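Local coordinates for cysteine synthase 3 (Entamoeba histolytica, PDB 6KR5), which catalyses the pyridoxal-phosphate-dependent synthesis of L-cysteine from O-acetyl-L-serine and sulfide, at residues 16-21 against 97-102; 93-98 against 121-126; 79-84 against 153-158; 23-28 against 49-54; 191-196 against 243-248. One frame throughout, in Å; residues are numbered along the deposited sequence.

Contact 1 of 5, residues 16-21 against 97-102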
# COMPACT_ATOMS: atom_id res chain seq x y z
N ASN B 16 -16.18 6.03 -3.93
CA ASN B 16 -15.29 6.69 -2.98
C ASN B 16 -14.30 5.63 -2.51
O ASN B 16 -14.43 4.45 -2.83
CB ASN B 16 -16.05 7.28 -1.80
CG ASN B 16 -16.90 6.26 -1.10
OD1 ASN B 16 -16.38 5.31 -0.51
ND2 ASN B 16 -18.21 6.41 -1.18
N ILE B 17 -13.32 6.07 -1.73
CA ILE B 17 -12.23 5.17 -1.35
C ILE B 17 -12.74 4.03 -0.47
O ILE B 17 -12.14 2.95 -0.47
CB ILE B 17 -11.08 5.97 -0.69
CG1 ILE B 17 -9.80 5.13 -0.63
CG2 ILE B 17 -11.47 6.49 0.70
CD1 ILE B 17 -9.28 4.76 -2.00
N LEU B 18 -13.83 4.23 0.27
CA LEU B 18 -14.30 3.16 1.15
C LEU B 18 -14.75 1.95 0.35
O LEU B 18 -14.66 0.82 0.83
CB LEU B 18 -15.43 3.66 2.04
CG LEU B 18 -15.08 4.88 2.87
CD1 LEU B 18 -16.22 5.17 3.84
CD2 LEU B 18 -13.79 4.65 3.65
N GLU B 19 -15.23 2.17 -0.88
CA GLU B 19 -15.69 1.05 -1.70
C GLU B 19 -14.55 0.18 -2.21
O GLU B 19 -14.82 -0.89 -2.75
CB GLU B 19 -16.51 1.57 -2.88
CG GLU B 19 -17.79 2.24 -2.43
CD GLU B 19 -18.83 2.40 -3.53
OE1 GLU B 19 -18.46 2.40 -4.72
OE2 GLU B 19 -20.02 2.54 -3.18
N THR B 20 -13.29 0.62 -2.07
CA THR B 20 -12.15 -0.22 -2.44
C THR B 20 -11.66 -1.08 -1.28
O THR B 20 -10.73 -1.86 -1.48
CB THR B 20 -10.96 0.61 -2.95
OG1 THR B 20 -10.35 1.33 -1.87
CG2 THR B 20 -11.37 1.58 -4.05
N ILE B 21 -12.26 -0.95 -0.10
CA ILE B 21 -11.81 -1.74 1.04
C ILE B 21 -12.15 -3.21 0.82
O ILE B 21 -13.23 -3.55 0.32
CB ILE B 21 -12.47 -1.22 2.33
CG1 ILE B 21 -11.93 0.16 2.65
CG2 ILE B 21 -12.23 -2.17 3.51
CD1 ILE B 21 -12.66 0.80 3.84
N GLY B 97 -13.81 7.90 8.94
CA GLY B 97 -14.38 9.13 9.48
C GLY B 97 -14.30 10.28 8.49
O GLY B 97 -15.25 11.06 8.36
N ALA B 98 -13.18 10.39 7.78
CA ALA B 98 -13.03 11.47 6.82
C ALA B 98 -14.08 11.39 5.71
O ALA B 98 -14.61 12.41 5.27
CB ALA B 98 -11.61 11.45 6.23
N VAL B 99 -14.40 10.18 5.25
CA VAL B 99 -15.33 10.05 4.14
C VAL B 99 -16.78 10.14 4.62
O VAL B 99 -17.62 10.76 3.96
CB VAL B 99 -15.05 8.74 3.37
CG1 VAL B 99 -16.05 8.57 2.25
CG2 VAL B 99 -13.63 8.74 2.81
N PHE B 100 -17.09 9.55 5.78
CA PHE B 100 -18.44 9.67 6.32
C PHE B 100 -18.72 11.05 6.89
O PHE B 100 -19.88 11.37 7.15
CB PHE B 100 -18.68 8.63 7.41
CG PHE B 100 -18.94 7.25 6.90
CD1 PHE B 100 -20.07 6.98 6.13
CD2 PHE B 100 -18.09 6.20 7.20
CE1 PHE B 100 -20.32 5.70 5.65
CE2 PHE B 100 -18.34 4.91 6.72
CZ PHE B 100 -19.45 4.66 5.95
N GLY B 101 -17.69 11.86 7.11
CA GLY B 101 -17.88 13.21 7.60
C GLY B 101 -18.04 13.34 9.09
O GLY B 101 -18.78 14.22 9.56
N TYR B 102 -17.37 12.50 9.88
CA TYR B 102 -17.42 12.60 11.32
C TYR B 102 -16.05 12.92 11.90
O TYR B 102 -15.05 12.40 11.42
CB TYR B 102 -17.91 11.29 11.95
CG TYR B 102 -19.39 11.12 11.89
CD1 TYR B 102 -20.00 10.61 10.75
CD2 TYR B 102 -20.20 11.49 12.97
CE1 TYR B 102 -21.36 10.46 10.69
CE2 TYR B 102 -21.56 11.34 12.91
CZ TYR B 102 -22.13 10.83 11.77
OH TYR B 102 -23.49 10.68 11.71
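The carbonyl oxygen of Ile17 is gripped twice: Thr20 N donates to Ile17 O at 3.1 Å, and Thr20 OG1 reaches Ile17 O at 2.8 Å, in the carbonyl plane and on a lone pair. These bonds close the 3-10 turn 17-20. Asn16 adds a looser hold, its OD1 taking weak bonds from the backbone N of Leu18 and Glu19. The turn so fixed presents Leu18 to the end of helix 88-100. With CG anti to its own carbonyl carbon (chi1 -56°), Leu18 meets Val99 tip to tip, CD1 lying 3.8 Å from Val99 CG1. The same methyl sits over one face of the Phe100 ring as a CH-pi contact, Leu18 CD1 being 4.0 Å from the ring centroid and 28° off its normal. Ile4 of the second subunit also packs on Phe100. The other branch of Val99 is met across by Ile17, whose CG2 lies 3.8 Å from Val99 CG2. No hydrogen bond joins the two segments, so the hold is by packing, mostly between apolar side chains. The 3-10 turn lies beside helix 58-72, where Phe63 backs Leu18 and Ile66 backs Phe100.

Contact 2 of 5, residues 93-98 against 121-126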
# COMPACT_ATOMS: atom_id res chain seq x y z
N LEU B 93 -9.96 4.03 11.37
CA LEU B 93 -11.05 4.89 11.81
C LEU B 93 -10.96 6.26 11.15
O LEU B 93 -11.99 6.85 10.79
CB LEU B 93 -11.01 5.03 13.33
CG LEU B 93 -11.44 3.82 14.15
CD1 LEU B 93 -11.04 4.06 15.60
CD2 LEU B 93 -12.95 3.60 14.05
N CYS B 94 -9.74 6.78 10.99
CA CYS B 94 -9.58 8.11 10.41
C CYS B 94 -9.96 8.11 8.94
O CYS B 94 -10.58 9.07 8.46
CB CYS B 94 -8.14 8.59 10.60
SG CYS B 94 -7.80 9.08 12.30
N GLN B 95 -9.63 7.05 8.21
CA GLN B 95 -10.03 6.96 6.81
C GLN B 95 -11.55 6.98 6.67
O GLN B 95 -12.12 7.77 5.90
CB GLN B 95 -9.44 5.71 6.18
CG GLN B 95 -9.94 5.46 4.76
CD GLN B 95 -9.33 4.21 4.15
OE1 GLN B 95 -8.52 4.28 3.21
NE2 GLN B 95 -9.70 3.06 4.68
N ALA B 96 -12.24 6.13 7.45
CA ALA B 96 -13.70 6.06 7.35
C ALA B 96 -14.34 7.34 7.86
O ALA B 96 -15.29 7.84 7.25
CB ALA B 96 -14.22 4.84 8.10
N GLY B 97 -13.81 7.90 8.94
CA GLY B 97 -14.38 9.13 9.48
C GLY B 97 -14.30 10.28 8.49
O GLY B 97 -15.25 11.06 8.36
N ALA B 98 -13.18 10.39 7.78
CA ALA B 98 -13.03 11.47 6.82
C ALA B 98 -14.08 11.39 5.71
O ALA B 98 -14.61 12.41 5.27
CB ALA B 98 -11.61 11.45 6.23
N LYS B 121 -3.31 12.64 11.47
CA LYS B 121 -3.50 14.08 11.34
C LYS B 121 -3.80 14.49 9.90
O LYS B 121 -4.61 15.38 9.66
CB LYS B 121 -2.27 14.83 11.87
N ALA B 122 -3.16 13.82 8.92
CA ALA B 122 -3.41 14.16 7.52
C ALA B 122 -4.86 13.89 7.13
O ALA B 122 -5.44 14.64 6.33
CB ALA B 122 -2.46 13.39 6.60
N PHE B 123 -5.47 12.85 7.71
CA PHE B 123 -6.88 12.55 7.50
C PHE B 123 -7.81 13.47 8.29
O PHE B 123 -9.03 13.31 8.20
CB PHE B 123 -7.15 11.09 7.87
CG PHE B 123 -6.87 10.11 6.76
CD1 PHE B 123 -7.86 9.78 5.84
CD2 PHE B 123 -5.62 9.51 6.64
CE1 PHE B 123 -7.60 8.86 4.82
CE2 PHE B 123 -5.37 8.59 5.62
CZ PHE B 123 -6.36 8.27 4.71
N GLY B 124 -7.27 14.43 9.03
CA GLY B 124 -8.09 15.35 9.78
C GLY B 124 -8.39 14.94 11.20
O GLY B 124 -9.25 15.56 11.84
N ALA B 125 -7.72 13.92 11.71
CA ALA B 125 -7.97 13.49 13.08
C ALA B 125 -7.59 14.58 14.06
O ALA B 125 -6.68 15.38 13.83
CB ALA B 125 -7.17 12.23 13.41
N ASN B 126 -8.31 14.62 15.18
CA ASN B 126 -7.90 15.41 16.34
C ASN B 126 -7.10 14.49 17.26
O ASN B 126 -7.66 13.62 17.92
CB ASN B 126 -9.11 16.00 17.06
CG ASN B 126 -10.00 16.80 16.14
OD1 ASN B 126 -11.07 16.35 15.73
ND2 ASN B 126 -9.57 18.01 15.80
O HOH W 1 -10.52 11.53 9.87
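A Schellman motif ends helix 114-122: Gly124 has positive phi (92°), and its N bonds back to Lys121 O at 2.9 Å. The turn sets Phe123 against helix 88-100; the two helices belong to consecutive beta-alpha-beta units of the parallel four-stranded sheet. Packing is tightest on the side facing that sheet. Cys94 SG, anti to its own carbonyl carbon (chi1 -74°), comes within 3.4 Å of Ala125 CB, while Cys94 CB lies 3.8 Å from Phe123 CB. Val104 and Ile106 of strand 104-109 close over the sulfur side chain. The Phe123 ring reaches across helix 88-100, its CE1 3.7 Å from Gln95 CA. The aliphatic part of Gln95 and the ring lie side by side and point the same way, with amide and ring planes 83° apart. The polar end of Gln95 is engaged elsewhere, NE2 donating to Asp59 OD2. Contact with Gly274 of the second subunit covers this region from outside, so Gln95 and Phe123 also belong to the dimer interface. The looser side lies toward Ala98, on which Lys271 of the second subunit packs; Ala98 CB meets the ring only at its edge, 4.1 Å from Phe123 CD1. No direct hydrogen bond joins the segments; on this side one water bridges the two backbones, donating to Cys94 O at 2.8 Å and to Phe123 O at 2.9 Å.

Contact 3 of 5, residues 79-84 against 153-158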
# COMPACT_ATOMS: atom_id res chain seq x y z
N MET B 79 -22.01 14.13 16.83
CA MET B 79 -21.17 13.26 17.64
C MET B 79 -19.79 13.09 17.00
O MET B 79 -19.59 13.36 15.81
CB MET B 79 -21.82 11.89 17.82
CG MET B 79 -23.08 11.93 18.66
SD MET B 79 -23.79 10.29 18.87
CE MET B 79 -22.56 9.47 19.87
N GLU B 80 -18.84 12.64 17.81
CA GLU B 80 -17.47 12.42 17.37
C GLU B 80 -17.02 11.03 17.78
O GLU B 80 -17.40 10.54 18.84
CB GLU B 80 -16.53 13.48 17.95
CG GLU B 80 -17.01 14.90 17.66
CD GLU B 80 -16.06 15.97 18.14
OE1 GLU B 80 -14.93 15.65 18.57
OE2 GLU B 80 -16.43 17.16 18.08
N ILE B 81 -16.21 10.40 16.94
CA ILE B 81 -15.63 9.10 17.24
C ILE B 81 -14.42 9.28 18.15
O ILE B 81 -13.70 10.28 18.05
CB ILE B 81 -15.25 8.40 15.92
CG1 ILE B 81 -16.48 8.20 15.03
CG2 ILE B 81 -14.56 7.06 16.19
CD1 ILE B 81 -16.24 8.43 13.55
N ILE B 82 -14.20 8.34 19.07
CA ILE B 82 -12.98 8.36 19.88
C ILE B 82 -12.45 6.94 20.04
O ILE B 82 -13.22 5.97 20.11
CB ILE B 82 -13.21 9.04 21.25
CG1 ILE B 82 -11.88 9.24 21.98
CG2 ILE B 82 -14.20 8.25 22.12
CD1 ILE B 82 -11.98 10.03 23.27
N GLU B 83 -11.13 6.82 20.07
CA GLU B 83 -10.46 5.56 20.35
C GLU B 83 -9.09 5.86 20.95
O GLU B 83 -8.50 6.90 20.67
CB GLU B 83 -10.34 4.69 19.09
CG GLU B 83 -9.67 3.32 19.32
CD GLU B 83 -10.44 2.44 20.29
OE1 GLU B 83 -10.37 2.68 21.52
OE2 GLU B 83 -11.11 1.50 19.81
N ALA B 84 -8.61 4.95 21.81
CA ALA B 84 -7.26 5.00 22.34
C ALA B 84 -6.44 4.00 21.55
O ALA B 84 -6.61 2.78 21.71
CB ALA B 84 -7.23 4.69 23.84
N LYS B 153 -21.48 12.97 23.63
CA LYS B 153 -20.90 13.47 22.39
C LYS B 153 -19.99 12.44 21.72
O LYS B 153 -19.90 12.41 20.49
CB LYS B 153 -20.12 14.76 22.66
CG LYS B 153 -19.50 15.39 21.44
CD LYS B 153 -18.53 16.49 21.86
CE LYS B 153 -18.38 17.54 20.78
NZ LYS B 153 -17.84 18.82 21.33
N TYR B 154 -19.32 11.61 22.50
CA TYR B 154 -18.33 10.70 21.93
C TYR B 154 -18.91 9.31 21.71
O TYR B 154 -19.60 8.75 22.58
CB TYR B 154 -17.10 10.60 22.83
CG TYR B 154 -16.20 11.81 22.84
CD1 TYR B 154 -16.32 12.80 21.87
CD2 TYR B 154 -15.21 11.97 23.80
CE1 TYR B 154 -15.50 13.91 21.87
CE2 TYR B 154 -14.38 13.07 23.81
CZ TYR B 154 -14.53 14.04 22.84
OH TYR B 154 -13.71 15.14 22.85
N PHE B 155 -18.61 8.75 20.54
CA PHE B 155 -18.88 7.36 20.25
C PHE B 155 -17.59 6.57 20.40
O PHE B 155 -16.64 6.83 19.64
CB PHE B 155 -19.45 7.18 18.85
CG PHE B 155 -19.53 5.75 18.41
CD1 PHE B 155 -20.58 4.94 18.82
CD2 PHE B 155 -18.54 5.20 17.61
CE1 PHE B 155 -20.65 3.62 18.43
CE2 PHE B 155 -18.61 3.87 17.22
CZ PHE B 155 -19.66 3.08 17.63
N PRO B 156 -17.48 5.65 21.35
CA PRO B 156 -16.23 4.90 21.54
C PRO B 156 -16.16 3.73 20.56
O PRO B 156 -17.09 2.93 20.46
CB PRO B 156 -16.33 4.41 22.99
CG PRO B 156 -17.78 4.33 23.26
CD PRO B 156 -18.47 5.37 22.41
N ALA B 157 -15.04 3.64 19.83
CA ALA B 157 -14.91 2.55 18.87
C ALA B 157 -14.85 1.19 19.56
O ALA B 157 -15.29 0.20 18.98
CB ALA B 157 -13.68 2.74 17.99
N ASN B 158 -14.30 1.13 20.78
CA ASN B 158 -14.19 -0.11 21.56
C ASN B 158 -13.61 -1.26 20.73
O ASN B 158 -14.20 -2.34 20.62
CB ASN B 158 -15.56 -0.49 22.12
CG ASN B 158 -15.50 -1.68 23.03
OD1 ASN B 158 -14.45 -1.95 23.63
ND2 ASN B 158 -16.61 -2.41 23.14
O HOH W 2 -16.08 19.51 19.43
O HOH W 3 -14.15 17.07 21.04
O HOH W 4 -12.98 2.87 22.63
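Side chains of the edge strand 154-156 and its parallel neighbour 80-84 pack on both faces of the sheet, above and below four backbone hydrogen bonds. These alternate in direction: Glu80 N donates to Lys153 O, Phe155 N to Glu80 O at 2.7 Å, Ile82 N to Phe155 O, and Ala157 N to Ile82 O. On one face Ile82 fills the hollow between Tyr154 and Pro156. Its CG2 lies 3.8 Å from Tyr154 CB, and its CD1, at the end of an extended chain (chi2 173°), comes 3.8 Å from Tyr154 CD2, crossing the phenol obliquely. The far flank of the same ring runs beside Glu80, the two side chains pointing the same way. Glu80 OE1 bonds to Asn105 ND2 and, through a water, to Tyr154 OH, whereas OE2 shares a second water with Lys153 NZ; the direct salt bridge from Glu80 OE2 to Lys153 NZ is long, 3.9 Å. On the opposite face the cross-strand fit is looser, Ile81 CG1 standing 4.5 Å from Phe155 CD2, and Met79 carries it: bent at chi3 (67°), it curls CE back to 4.0 Å from Phe155 CB. At the far end Glu83, bent at chi2 (62°), brings OE2 to 3.4 Å from Ala157 CB; OE2 accepts from Gln159 N, while OE1 takes Ala84 N and a water that links it to Asn158 N. Helix 135-149 covers the Ile82 and Pro156 face through Tyr143, helix 58-72 covers Ile81 and Phe155 through Ile66, Ile65 and Ala69, and strand 104-109 continues the sheet beyond strand 80-84.

Contact 4 of 5, residues 23-28 against 49-54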
# COMPACT_ATOMS: atom_id res chain seq x y z
N GLY B 23 -11.72 -7.21 -0.58
CA GLY B 23 -11.42 -7.92 -1.81
C GLY B 23 -9.93 -8.06 -2.06
O GLY B 23 -9.47 -7.84 -3.19
N THR B 24 -9.17 -8.41 -1.02
CA THR B 24 -7.71 -8.43 -1.11
C THR B 24 -7.20 -9.73 -1.72
O THR B 24 -7.88 -10.76 -1.68
CB THR B 24 -7.12 -8.26 0.28
OG1 THR B 24 -7.61 -9.28 1.14
CG2 THR B 24 -7.48 -6.88 0.85
N PRO B 25 -5.99 -9.71 -2.29
CA PRO B 25 -5.51 -10.89 -3.02
C PRO B 25 -5.09 -12.02 -2.10
O PRO B 25 -4.61 -11.79 -0.99
CB PRO B 25 -4.30 -10.36 -3.79
CG PRO B 25 -4.31 -8.88 -3.62
CD PRO B 25 -5.05 -8.59 -2.37
N LEU B 26 -5.27 -13.24 -2.60
CA LEU B 26 -4.78 -14.46 -1.97
C LEU B 26 -3.69 -15.04 -2.87
O LEU B 26 -3.96 -15.33 -4.04
CB LEU B 26 -5.93 -15.45 -1.77
CG LEU B 26 -5.64 -16.71 -0.96
CD1 LEU B 26 -5.14 -16.38 0.43
CD2 LEU B 26 -6.92 -17.53 -0.87
N VAL B 27 -2.47 -15.16 -2.35
CA VAL B 27 -1.26 -15.40 -3.14
C VAL B 27 -0.53 -16.63 -2.62
O VAL B 27 -0.38 -16.82 -1.41
CB VAL B 27 -0.33 -14.16 -3.10
CG1 VAL B 27 0.92 -14.37 -3.98
CG2 VAL B 27 -1.10 -12.91 -3.53
N GLU B 28 -0.03 -17.45 -3.55
CA GLU B 28 0.78 -18.61 -3.17
C GLU B 28 2.16 -18.18 -2.67
O GLU B 28 2.83 -17.36 -3.31
CB GLU B 28 0.97 -19.54 -4.36
CG GLU B 28 -0.32 -20.11 -4.95
CD GLU B 28 -0.07 -20.89 -6.24
OE1 GLU B 28 0.99 -20.71 -6.87
OE2 GLU B 28 -0.96 -21.68 -6.64
N GLU B 49 -3.65 -8.18 3.37
CA GLU B 49 -4.47 -7.06 3.81
C GLU B 49 -3.77 -5.73 3.58
O GLU B 49 -4.39 -4.67 3.74
CB GLU B 49 -4.87 -7.26 5.27
CG GLU B 49 -5.81 -8.46 5.42
CD GLU B 49 -7.13 -8.23 4.69
OE1 GLU B 49 -7.77 -7.21 4.99
OE2 GLU B 49 -7.51 -9.06 3.82
N CYS B 50 -2.50 -5.75 3.18
CA CYS B 50 -1.84 -4.53 2.75
C CYS B 50 -2.48 -3.93 1.50
O CYS B 50 -2.21 -2.76 1.18
CB CYS B 50 -0.37 -4.84 2.49
SG CYS B 50 0.56 -3.41 2.01
N PHE B 51 -3.31 -4.69 0.79
CA PHE B 51 -3.95 -4.17 -0.41
C PHE B 51 -5.15 -3.27 -0.11
O PHE B 51 -5.70 -2.67 -1.04
CB PHE B 51 -4.36 -5.31 -1.34
CG PHE B 51 -3.27 -5.75 -2.26
CD1 PHE B 51 -2.21 -6.49 -1.78
CD2 PHE B 51 -3.31 -5.44 -3.61
CE1 PHE B 51 -1.19 -6.90 -2.64
CE2 PHE B 51 -2.30 -5.85 -4.46
CZ PHE B 51 -1.25 -6.58 -3.97
N ASN B 52 -5.57 -3.16 1.15
CA ASN B 52 -6.57 -2.15 1.49
C ASN B 52 -6.03 -0.75 1.21
O ASN B 52 -4.80 -0.54 1.18
CB ASN B 52 -6.96 -2.30 2.96
CG ASN B 52 -7.89 -3.49 3.18
OD1 ASN B 52 -9.04 -3.47 2.74
ND2 ASN B 52 -7.39 -4.52 3.85
N PRO B 53 -6.91 0.23 0.98
CA PRO B 53 -6.42 1.58 0.60
C PRO B 53 -5.44 2.20 1.58
O PRO B 53 -4.50 2.89 1.15
CB PRO B 53 -7.71 2.40 0.47
CG PRO B 53 -8.79 1.57 1.13
CD PRO B 53 -8.37 0.14 0.92
N MET B 54 -5.63 2.00 2.89
CA MET B 54 -4.63 2.44 3.85
C MET B 54 -3.84 1.26 4.42
O MET B 54 -3.22 1.37 5.48
CB MET B 54 -5.26 3.30 4.95
CG MET B 54 -5.47 4.76 4.52
SD MET B 54 -4.01 5.57 3.80
CE MET B 54 -2.86 5.38 5.15
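The turn that carries the chain from strand 43-48 of the large mixed sheet toward helix 58-72 packs here on the run into strand 26-28, which runs antiparallel to strand 43-48. At its heart lies a buried hydroxyl-carboxylate pair. Thr24 OG1, in the crowded position between its backbone N and carbonyl carbon (chi1 57°), donates to Glu49 OE2 at 2.7 Å, from above the carboxylate plane, and also bonds to Lys47 NZ. Glu49 points its CB away from Thr24, but a bend at chi2 (-64°) returns the carboxylate. Its other oxygen is salt-bridged to Arg60 NE and takes Asn52 ND2 at 2.9 Å from Glu49 OE1. The nearby cations probably keep the buried acid ionised. Asn52 ND2 also donates to Glu49 O, 3.0 Å away, and its OD1 accepts from Gly22 N, so the amide is held between Glu49 and the backbone of Gly22, just before 23-28. Beside this polar knot Pro25 stands on the face of Phe51, pointing CG at its centre: Pro25 CG is 3.4 Å from the ring centroid, only 7° off the normal, a CH-pi contact. Thr20 of the second subunit packs on Phe51, and strand 26-28 pairs with a strand of that chain. The neighbouring Cys50 forms a disulfide with Cys309. The layout is that of the larger, mixed-sheet domain of fold-type II pyridoxal-phosphate enzymes, which bind the cofactor in the cleft between their domains.

Contact 5 of 5, residues 191-196 against 243-248. With PLP (pyridoxal-5'-phosphate), chain D.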
# COMPACT_ATOMS: atom_id res chain seq x y z
N VAL B 191 -3.21 -12.56 16.64
CA VAL B 191 -4.34 -11.99 17.39
C VAL B 191 -3.96 -10.66 18.04
O VAL B 191 -3.06 -10.59 18.88
CB VAL B 191 -4.83 -12.98 18.47
CG1 VAL B 191 -5.90 -12.29 19.34
CG2 VAL B 191 -5.38 -14.23 17.82
N GLY B 192 -4.67 -9.60 17.64
CA GLY B 192 -4.63 -8.33 18.34
C GLY B 192 -5.93 -8.12 19.07
O GLY B 192 -6.02 -8.40 20.28
N THR B 193 -6.96 -7.63 18.36
CA THR B 193 -8.30 -7.53 18.93
C THR B 193 -9.01 -8.87 18.97
O THR B 193 -9.98 -9.02 19.73
CB THR B 193 -9.18 -6.54 18.16
OG1 THR B 193 -9.48 -7.06 16.85
CG2 THR B 193 -8.50 -5.17 18.03
N ALA B 194 -8.56 -9.82 18.14
CA ALA B 194 -9.13 -11.14 17.87
C ALA B 194 -10.30 -11.06 16.90
O ALA B 194 -10.89 -12.09 16.59
CB ALA B 194 -9.57 -11.89 19.15
N GLY B 195 -10.63 -9.87 16.36
CA GLY B 195 -11.69 -9.79 15.38
C GLY B 195 -11.49 -10.70 14.18
O GLY B 195 -12.43 -11.31 13.68
N THR B 196 -10.25 -10.78 13.69
CA THR B 196 -9.98 -11.59 12.50
C THR B 196 -10.12 -13.07 12.80
O THR B 196 -10.84 -13.79 12.09
CB THR B 196 -8.58 -11.31 11.94
OG1 THR B 196 -8.49 -9.93 11.57
CG2 THR B 196 -8.34 -12.15 10.71
N THR B 243 -9.05 -10.60 25.00
CA THR B 243 -9.99 -9.56 24.61
C THR B 243 -11.43 -10.04 24.70
O THR B 243 -11.72 -11.24 24.67
CB THR B 243 -9.70 -9.07 23.19
OG1 THR B 243 -10.03 -10.10 22.25
CG2 THR B 243 -8.23 -8.68 23.05
N ASP B 244 -12.35 -9.07 24.78
CA ASP B 244 -13.77 -9.40 24.86
C ASP B 244 -14.25 -10.13 23.61
O ASP B 244 -15.20 -10.92 23.68
CB ASP B 244 -14.59 -8.13 25.09
CG ASP B 244 -14.54 -7.63 26.52
OD1 ASP B 244 -14.15 -8.41 27.41
OD2 ASP B 244 -14.91 -6.46 26.75
N ILE B 245 -13.62 -9.89 22.46
CA ILE B 245 -14.01 -10.56 21.23
C ILE B 245 -13.59 -12.03 21.22
O ILE B 245 -14.25 -12.88 20.61
CB ILE B 245 -13.42 -9.81 20.02
CG1 ILE B 245 -14.16 -8.49 19.82
CG2 ILE B 245 -13.46 -10.65 18.76
CD1 ILE B 245 -13.50 -7.54 18.81
N TYR B 246 -12.47 -12.35 21.87
CA TYR B 246 -11.93 -13.70 21.81
C TYR B 246 -12.94 -14.72 22.35
O TYR B 246 -13.52 -14.54 23.42
CB TYR B 246 -10.63 -13.79 22.61
CG TYR B 246 -9.85 -15.04 22.30
CD1 TYR B 246 -9.10 -15.14 21.14
CD2 TYR B 246 -9.89 -16.15 23.14
CE1 TYR B 246 -8.38 -16.28 20.84
CE2 TYR B 246 -9.19 -17.30 22.85
CZ TYR B 246 -8.44 -17.36 21.69
OH TYR B 246 -7.72 -18.49 21.37
N LYS B 247 -13.12 -15.80 21.59
CA LYS B 247 -13.97 -16.93 21.97
C LYS B 247 -13.14 -18.19 21.83
O LYS B 247 -12.93 -18.66 20.71
CB LYS B 247 -15.21 -17.02 21.09
CG LYS B 247 -16.24 -15.96 21.25
CD LYS B 247 -17.27 -16.10 20.14
CE LYS B 247 -18.68 -15.89 20.63
NZ LYS B 247 -19.66 -16.13 19.54
N LYS B 248 -12.69 -18.75 22.95
CA LYS B 248 -11.76 -19.88 22.90
C LYS B 248 -12.35 -21.07 22.14
O LYS B 248 -11.59 -21.84 21.52
CB LYS B 248 -11.37 -20.30 24.32
CG LYS B 248 -12.53 -20.80 25.15
CD LYS B 248 -12.05 -21.31 26.50
CE LYS B 248 -13.22 -21.77 27.35
NZ LYS B 248 -14.27 -20.72 27.49
N1 PLP D . -1.30 -7.16 12.95
C2 PLP D . -1.55 -5.84 12.69
C2A PLP D . -0.48 -5.03 12.05
C3 PLP D . -2.78 -5.30 13.03
O3 PLP D . -3.01 -3.98 12.76
C4 PLP D . -3.76 -6.09 13.62
C4A PLP D . -5.04 -5.50 14.08
O4A PLP D . -5.25 -4.29 13.95
C5 PLP D . -3.49 -7.43 13.87
C6 PLP D . -2.26 -7.95 13.54
C5A PLP D . -4.49 -8.34 14.56
O4P PLP D . -5.74 -8.42 13.93
P PLP D . -7.01 -8.57 14.90
O1P PLP D . -6.73 -9.71 15.86
O2P PLP D . -7.16 -7.28 15.65
O3P PLP D . -8.17 -8.85 14.02
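Six hydrogen bonds from 192-196 close round the phosphate of the cofactor, two on each oxygen. Gly192 N (2.7 Å) and Ala194 N (2.9 Å) hold PLP O1P. Thr193 covers PLP O2P with both its backbone N (2.7 Å) and its OG1 (2.6 Å). Thr196 does the same for PLP O3P, through N (2.9 Å) and OG1 (2.7 Å). Ser280 and Asn88 bind the cofactor as well. The Thr193 hydroxyl, placed between its backbone N and carbonyl carbon (chi1 68°), also takes Gly195 N at 3.1 Å, an ST turn, and bonds to Asn165 ND2, so three bonds fix it. Ala194, with positive phi (80°), is the N-cap of helix 195-207. This is the glycine- and threonine-containing phosphate-binding loop of the fold-type II pyridoxal-phosphate enzymes, and the helix amino end probably helps to stabilise the phosphate charge. The loop is braced from behind by 243-248. Thr243 OG1 donates to Thr193 O at 2.7 Å, approaching 51° above the carbonyl plane, and accepts a weak bond from Tyr246 N, which closes the turn. Around this bond Ile245 lays CB beside Thr193 O and its CG2 against the Ala194 carbonyl. Ala194 CB in turn points at the edge of the Tyr246 ring, in its plane, on the CD1 side. Farther out, Ile245 is backed by Asn165 and Thr166 of helix 163-167, Tyr246 packs on Leu224 and Val251, and Lys247 NZ forms a salt bridge with Glu202 of helix 195-207.

Contacts 1 and 2, with centres 10 Å apart, share Gly97 and Ala98 of helix 88-100. Contact 3, about 17 Å from contact 1 and 13 Å from contact 2 between centres, lies on the parallel four-stranded sheet, where strand 80-84 leads into that helix. Along the chain contact 4 is nested within the span closed by contact 1, contact 2 within that of contact 3, and contacts 1 and 3 alternate; contact 5 comes last, its centre about 25 Å from those of contacts 1 and 2. Contacts 1, 2 and 4 lie at the dimer interface, the last where strands 26-28 and 43-48 of the mixed sheet meet their loops, contact 3 within the smaller sheet and contact 5 at the cofactor.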